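Local coordinates for freshwater cyanophage protein (Microcystis phage Mic1, PDB 6L2W), which is a phage protein of novel fold, called Gp72, whose role its fold alone does not show and which may act as a two-fold dimer, at the interface of chains A and B. Coordinates in Å, arbitrary orientation; residue numbers count along the deposited sequence, not the author numbering. Chains: chain A/B, freshwater cyanophage protein.

Contact 1: the interface of chains A and B. Residues chain A 18, 20, 33, 39; chain B 67, 73, 75.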
ATOM      1  N   PHE A  18       7.755 -10.648  -8.159  1.00 73.36           N
ATOM      2  CA  PHE A  18       7.453  -9.539  -7.251  1.00 66.69           C
ATOM      3  C   PHE A  18       8.676  -9.123  -6.422  1.00 59.80           C
ATOM      4  O   PHE A  18       9.384  -9.949  -5.861  1.00 59.16           O
ATOM      5  CB  PHE A  18       6.321  -9.944  -6.304  1.00 66.44           C
ATOM      6  CG  PHE A  18       5.962  -8.918  -5.255  1.00 66.41           C
ATOM      7  CD1 PHE A  18       5.326  -7.734  -5.600  1.00 64.27           C
ATOM      8  CD2 PHE A  18       6.251  -9.143  -3.918  1.00 61.07           C
ATOM      9  CE1 PHE A  18       4.997  -6.797  -4.635  1.00 64.66           C
ATOM     10  CE2 PHE A  18       5.920  -8.208  -2.953  1.00 59.98           C
ATOM     11  CZ  PHE A  18       5.297  -7.036  -3.313  1.00 63.48           C
ATOM     12  N   ALA A  20       9.747  -5.726  -3.496  1.00 52.25           N
ATOM     13  CA  ALA A  20       9.275  -4.585  -2.757  1.00 48.66           C
ATOM     14  C   ALA A  20      10.338  -4.186  -1.730  1.00 52.56           C
ATOM     15  O   ALA A  20      11.290  -4.925  -1.473  1.00 59.24           O
ATOM     16  CB  ALA A  20       7.970  -4.915  -2.088  1.00 48.73           C
ATOM     17  N   LEU A  33      13.029  -6.191   0.797  1.00 57.78           N
ATOM     18  CA  LEU A  33      12.476  -7.025   1.893  1.00 68.75           C
ATOM     19  C   LEU A  33      13.546  -7.975   2.425  1.00 70.96           C
ATOM     20  O   LEU A  33      13.655  -8.156   3.633  1.00 84.01           O
ATOM     21  CB  LEU A  33      11.315  -7.901   1.418  1.00 74.15           C
ATOM     22  CG  LEU A  33      10.241  -7.220   0.588  1.00 83.06           C
ATOM     23  CD1 LEU A  33       9.076  -8.171   0.366  1.00 83.62           C
ATOM     24  CD2 LEU A  33       9.791  -5.927   1.248  1.00 87.58           C
ATOM     25  N   TYR A  39      10.230  -5.100   9.382  1.00 56.49           N
ATOM     26  CA  TYR A  39       9.850  -4.279   8.227  1.00 52.46           C
ATOM     27  C   TYR A  39       8.973  -3.102   8.670  1.00 46.88           C
ATOM     28  O   TYR A  39       9.083  -2.011   8.146  1.00 43.11           O
ATOM     29  CB  TYR A  39       9.143  -5.098   7.139  1.00 50.22           C
ATOM     30  CG  TYR A  39       8.726  -4.255   5.962  1.00 46.05           C
ATOM     31  CD1 TYR A  39       9.561  -4.092   4.875  1.00 45.75           C
ATOM     32  CD2 TYR A  39       7.536  -3.544   5.971  1.00 43.55           C
ATOM     33  CE1 TYR A  39       9.208  -3.282   3.801  1.00 47.88           C
ATOM     34  CE2 TYR A  39       7.179  -2.714   4.917  1.00 47.30           C
ATOM     35  CZ  TYR A  39       8.020  -2.576   3.823  1.00 46.36           C
ATOM     36  OH  TYR A  39       7.684  -1.763   2.776  1.00 48.32           O
TER
ATOM     37  N   ASN B  67       4.190 -13.440  -1.455  1.00 37.60           N
ATOM     38  CA  ASN B  67       4.963 -12.211  -1.414  1.00 38.52           C
ATOM     39  C   ASN B  67       6.472 -12.491  -1.329  1.00 39.78           C
ATOM     40  O   ASN B  67       7.237 -11.550  -1.406  1.00 39.69           O
ATOM     41  CB  ASN B  67       4.495 -11.252  -0.307  1.00 36.12           C
ATOM     42  CG  ASN B  67       4.668 -11.745   1.113  1.00 37.40           C
ATOM     43  OD1 ASN B  67       5.468 -12.633   1.407  1.00 39.36           O
ATOM     44  ND2 ASN B  67       3.927 -11.134   2.019  1.00 35.30           N
ATOM     45  N   PHE B  73       6.904  -9.500   6.327  1.00 48.62           N
ATOM     46  CA  PHE B  73       6.251  -8.584   5.363  1.00 44.88           C
ATOM     47  C   PHE B  73       4.807  -9.067   5.270  1.00 40.47           C
ATOM     48  O   PHE B  73       4.614 -10.196   4.878  1.00 38.21           O
ATOM     49  CB  PHE B  73       7.013  -8.557   4.041  1.00 46.71           C
ATOM     50  CG  PHE B  73       6.542  -7.545   3.034  1.00 46.26           C
ATOM     51  CD1 PHE B  73       6.890  -6.215   3.144  1.00 45.43           C
ATOM     52  CD2 PHE B  73       5.776  -7.927   1.954  1.00 46.26           C
ATOM     53  CE1 PHE B  73       6.473  -5.290   2.208  1.00 46.26           C
ATOM     54  CE2 PHE B  73       5.356  -6.998   1.021  1.00 46.94           C
ATOM     55  CZ  PHE B  73       5.701  -5.682   1.150  1.00 42.20           C
ATOM     56  N   TYR B  75       2.112  -7.985   3.455  1.00 36.56           N
ATOM     57  CA  TYR B  75       1.368  -7.468   2.324  1.00 40.53           C
ATOM     58  C   TYR B  75       1.530  -8.404   1.130  1.00 38.33           C
ATOM     59  O   TYR B  75       2.600  -8.915   0.879  1.00 38.22           O
ATOM     60  CB  TYR B  75       1.861  -6.071   1.927  1.00 38.79           C
ATOM     61  CG  TYR B  75       1.934  -5.087   3.066  1.00 35.94           C
ATOM     62  CD1 TYR B  75       3.065  -4.975   3.848  1.00 40.19           C
ATOM     63  CD2 TYR B  75       0.851  -4.304   3.397  1.00 39.41           C
ATOM     64  CE1 TYR B  75       3.135  -4.075   4.902  1.00 40.89           C
ATOM     65  CE2 TYR B  75       0.902  -3.398   4.443  1.00 38.53           C
ATOM     66  CZ  TYR B  75       2.051  -3.273   5.199  1.00 40.78           C
ATOM     67  OH  TYR B  75       2.091  -2.389   6.249  1.00 42.52           O
TER

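Contact 2: the interface of chains A and B. Residues chain A 11, 18; chain B 65, 77-79, 81.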
ATOM      1  N   PHE A  11       6.141  -5.787 -10.061  1.00 65.85           N
ATOM      2  CA  PHE A  11       6.232  -7.149 -10.588  1.00 67.20           C
ATOM      3  C   PHE A  11       7.183  -7.236 -11.793  1.00 75.86           C
ATOM      4  O   PHE A  11       7.882  -8.243 -11.948  1.00 84.02           O
ATOM      5  CB  PHE A  11       4.834  -7.667 -10.919  1.00 65.62           C
ATOM      6  CG  PHE A  11       4.153  -8.287  -9.735  1.00 61.15           C
ATOM      7  CD1 PHE A  11       4.297  -9.638  -9.471  1.00 58.44           C
ATOM      8  CD2 PHE A  11       3.406  -7.512  -8.866  1.00 61.10           C
ATOM      9  CE1 PHE A  11       3.663 -10.216  -8.384  1.00 65.31           C
ATOM     10  CE2 PHE A  11       2.777  -8.090  -7.775  1.00 66.38           C
ATOM     11  CZ  PHE A  11       2.915  -9.439  -7.527  1.00 67.01           C
ATOM     12  N   PHE A  18       7.755 -10.648  -8.159  1.00 73.36           N
ATOM     13  CA  PHE A  18       7.453  -9.539  -7.251  1.00 66.69           C
ATOM     14  C   PHE A  18       8.676  -9.123  -6.422  1.00 59.80           C
ATOM     15  O   PHE A  18       9.384  -9.949  -5.861  1.00 59.16           O
ATOM     16  CB  PHE A  18       6.321  -9.944  -6.304  1.00 66.44           C
ATOM     17  CG  PHE A  18       5.962  -8.918  -5.255  1.00 66.41           C
ATOM     18  CD1 PHE A  18       5.326  -7.734  -5.600  1.00 64.27           C
ATOM     19  CD2 PHE A  18       6.251  -9.143  -3.918  1.00 61.07           C
ATOM     20  CE1 PHE A  18       4.997  -6.797  -4.635  1.00 64.66           C
ATOM     21  CE2 PHE A  18       5.920  -8.208  -2.953  1.00 59.98           C
ATOM     22  CZ  PHE A  18       5.297  -7.036  -3.313  1.00 63.48           C
TER
ATOM     23  N   GLU B  65      -0.665 -12.816  -5.235  1.00 40.48           N
ATOM     24  CA  GLU B  65       0.313 -13.864  -5.235  1.00 47.78           C
ATOM     25  C   GLU B  65       1.162 -13.783  -3.959  1.00 45.89           C
ATOM     26  O   GLU B  65       1.302 -12.737  -3.331  1.00 45.32           O
ATOM     27  CB  GLU B  65       1.229 -13.732  -6.454  1.00 53.48           C
ATOM     28  CG  GLU B  65       0.591 -14.071  -7.796  1.00 60.08           C
ATOM     29  CD  GLU B  65       1.475 -13.696  -8.981  1.00 65.99           C
ATOM     30  OE1 GLU B  65       2.657 -14.092  -8.989  1.00 67.21           O
ATOM     31  OE2 GLU B  65       1.002 -12.972  -9.876  1.00 71.06           O
ATOM     32  N   TYR B  77       0.428  -8.316  -3.032  1.00 39.28           N
ATOM     33  CA  TYR B  77      -0.035  -7.523  -4.141  1.00 38.73           C
ATOM     34  C   TYR B  77      -0.501  -8.406  -5.303  1.00 39.39           C
ATOM     35  O   TYR B  77       0.005  -9.505  -5.514  1.00 43.08           O
ATOM     36  CB  TYR B  77       1.079  -6.570  -4.577  1.00 40.40           C
ATOM     37  CG  TYR B  77       1.177  -5.351  -3.697  1.00 40.74           C
ATOM     38  CD1 TYR B  77       1.980  -5.338  -2.569  1.00 40.22           C
ATOM     39  CD2 TYR B  77       0.416  -4.230  -3.963  1.00 41.84           C
ATOM     40  CE1 TYR B  77       2.053  -4.227  -1.745  1.00 40.21           C
ATOM     41  CE2 TYR B  77       0.490  -3.103  -3.157  1.00 45.01           C
ATOM     42  CZ  TYR B  77       1.298  -3.109  -2.036  1.00 42.87           C
ATOM     43  OH  TYR B  77       1.352  -1.993  -1.250  1.00 52.25           O
ATOM     44  N   SER B  78      -1.429  -7.888  -6.060  1.00 36.04           N
ATOM     45  CA  SER B  78      -1.866  -8.587  -7.283  1.00 38.48           C
ATOM     46  C   SER B  78      -0.834  -8.310  -8.375  1.00 39.15           C
ATOM     47  O   SER B  78      -0.128  -7.319  -8.277  1.00 35.19           O
ATOM     48  CB  SER B  78      -3.240  -8.173  -7.685  1.00 39.25           C
ATOM     49  OG  SER B  78      -3.282  -6.821  -8.055  1.00 41.21           O
ATOM     50  N   GLY B  79      -0.751  -9.146  -9.377  1.00 42.85           N
ATOM     51  CA  GLY B  79       0.226  -8.947 -10.458  1.00 44.47           C
ATOM     52  C   GLY B  79       0.008  -7.658 -11.221  1.00 45.74           C
ATOM     53  O   GLY B  79       0.995  -7.068 -11.607  1.00 45.80           O
ATOM     54  N   MET B  81      -1.202  -4.955  -9.926  1.00 42.56           N
ATOM     55  CA  MET B  81      -1.055  -3.937  -8.856  1.00 40.79           C
ATOM     56  C   MET B  81      -2.375  -3.226  -8.565  1.00 36.76           C
ATOM     57  O   MET B  81      -2.328  -2.233  -7.901  1.00 35.45           O
ATOM     58  CB  MET B  81       0.063  -2.935  -9.138  1.00 39.81           C
ATOM     59  CG  MET B  81       1.425  -3.568  -9.143  1.00 40.59           C
ATOM     60  SD  MET B  81       2.000  -4.136  -7.560  1.00 32.05           S
ATOM     61  CE  MET B  81       1.947  -2.622  -6.630  1.00 30.68           C
TER

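Contact 1: the interface of chains A and B
B:Phe73 sets its ring into the corner made by A:Leu33, over one face, and A:Tyr39, at one edge. The protein is Gp72, a cyanophage protein of novel fold, and this is an apolar part of a two-fold interface between identical chains. Whether the pair is the biological dimer is not settled by the structure alone.

B:Phe73 hides more surface than any other residue here, 78 Å². It sits in a loop just before strand 75-77. Its CG is anti to the backbone N (chi1 -173°), which swings the ring toward chain A while one face stays on B:Tyr75. The two methyls of A:Leu33 lie against one face of this ring. CD1 of A:Leu33 is 3.8 Å from the ring centroid in a CH-pi contact, offset toward the rim. CD2 of A:Leu33 reaches further along the ring and meets CD1 of B:Phe73 at 3.5 Å. CD1 of B:Tyr75, from the same chain, covers the opposite face, offset toward the rim, so the phenyl is packed on both sides.

A:Tyr39, in 3-10 helix 39-41, takes the edge of the phenyl. The two planes are at 90°, and CD1 of B:Phe73 stands over the centre of the tyrosine ring. CE1 of B:Phe73 lies 3.5 Å from CZ of A:Tyr39, the carbon that bears the hydroxyl. At the tip, CZ of B:Phe73 meets the methyl CB of A:Ala20 at 4.0 Å.

B:Asn67 meets A:Phe18 through its backbone. Its carbonyl O lies in the plane of the A:Phe18 ring, at the edge, 3.6 Å from CD2. The side chain turns inward to its own chain. ND2 of B:Asn67 gives a hydrogen bond to the backbone O of B:Tyr75 (2.8 Å, 160° at H). The donor stands above the B:Tyr75 carbonyl plane, off a lone pair; the acceptor lies nearly in the B:Asn67 amide plane. That bond ties the B:Asn67 loop to the start of strand 75-77, next to B:Phe73.

Contact 2: the interface of chains A and B
A:Phe11 lays its ring against the chain B backbone at B:Gly79, just past strand 75-77. It hides 92 Å², more than any other residue in this part of the two-fold interface, a patch where a loop of chain A meets the end of strand 75-77 and the loop after it.

The face contacts come first. CA of B:Gly79 sits over the centre of the A:Phe11 ring, 3.8 Å from the centroid, as a CH-pi contact. The opposite face is backed within chain A by CD1 of A:Phe18, offset toward the rim. The ring is therefore held between its own chain and the partner.

Apolar contacts at the edge follow. CB of B:Tyr77 and SD of B:Met81 both lie in the ring plane of A:Phe11. The B:Met81 chain bends at chi2 (-69°), which turns SD to the ring edge, 3.9 Å from CD2 of A:Phe11. A:Phe18 adds its far end: CZ is 3.8 Å from CD1 of B:Tyr77.

Polar atoms also border the ring without bonding to it. The backbone O of B:Tyr77 is 3.5 Å from CZ of A:Phe11. The carboxylate of B:Glu65 comes on an extended chain, its plane 49° from that of the ring, and OE1 ends 4.0 Å from CE1 of A:Phe11.

The centres of contact 1 and contact 2, taken over C-alpha atoms, are about 10 Å apart. A:Phe18 belongs to both, so the patches adjoin. Strand 75-77 of chain B also runs through both: B:Tyr75 at its start is in contact 1 and B:Tyr77 at its end is in contact 2. The direction of insertion reverses. In contact 1 a chain B ring enters chain A, and in contact 2 a chain A ring packs on chain B. The two-fold axis repeats both with the chains exchanged. Such reciprocal packing would suit a stable dimer, though this remains an inference.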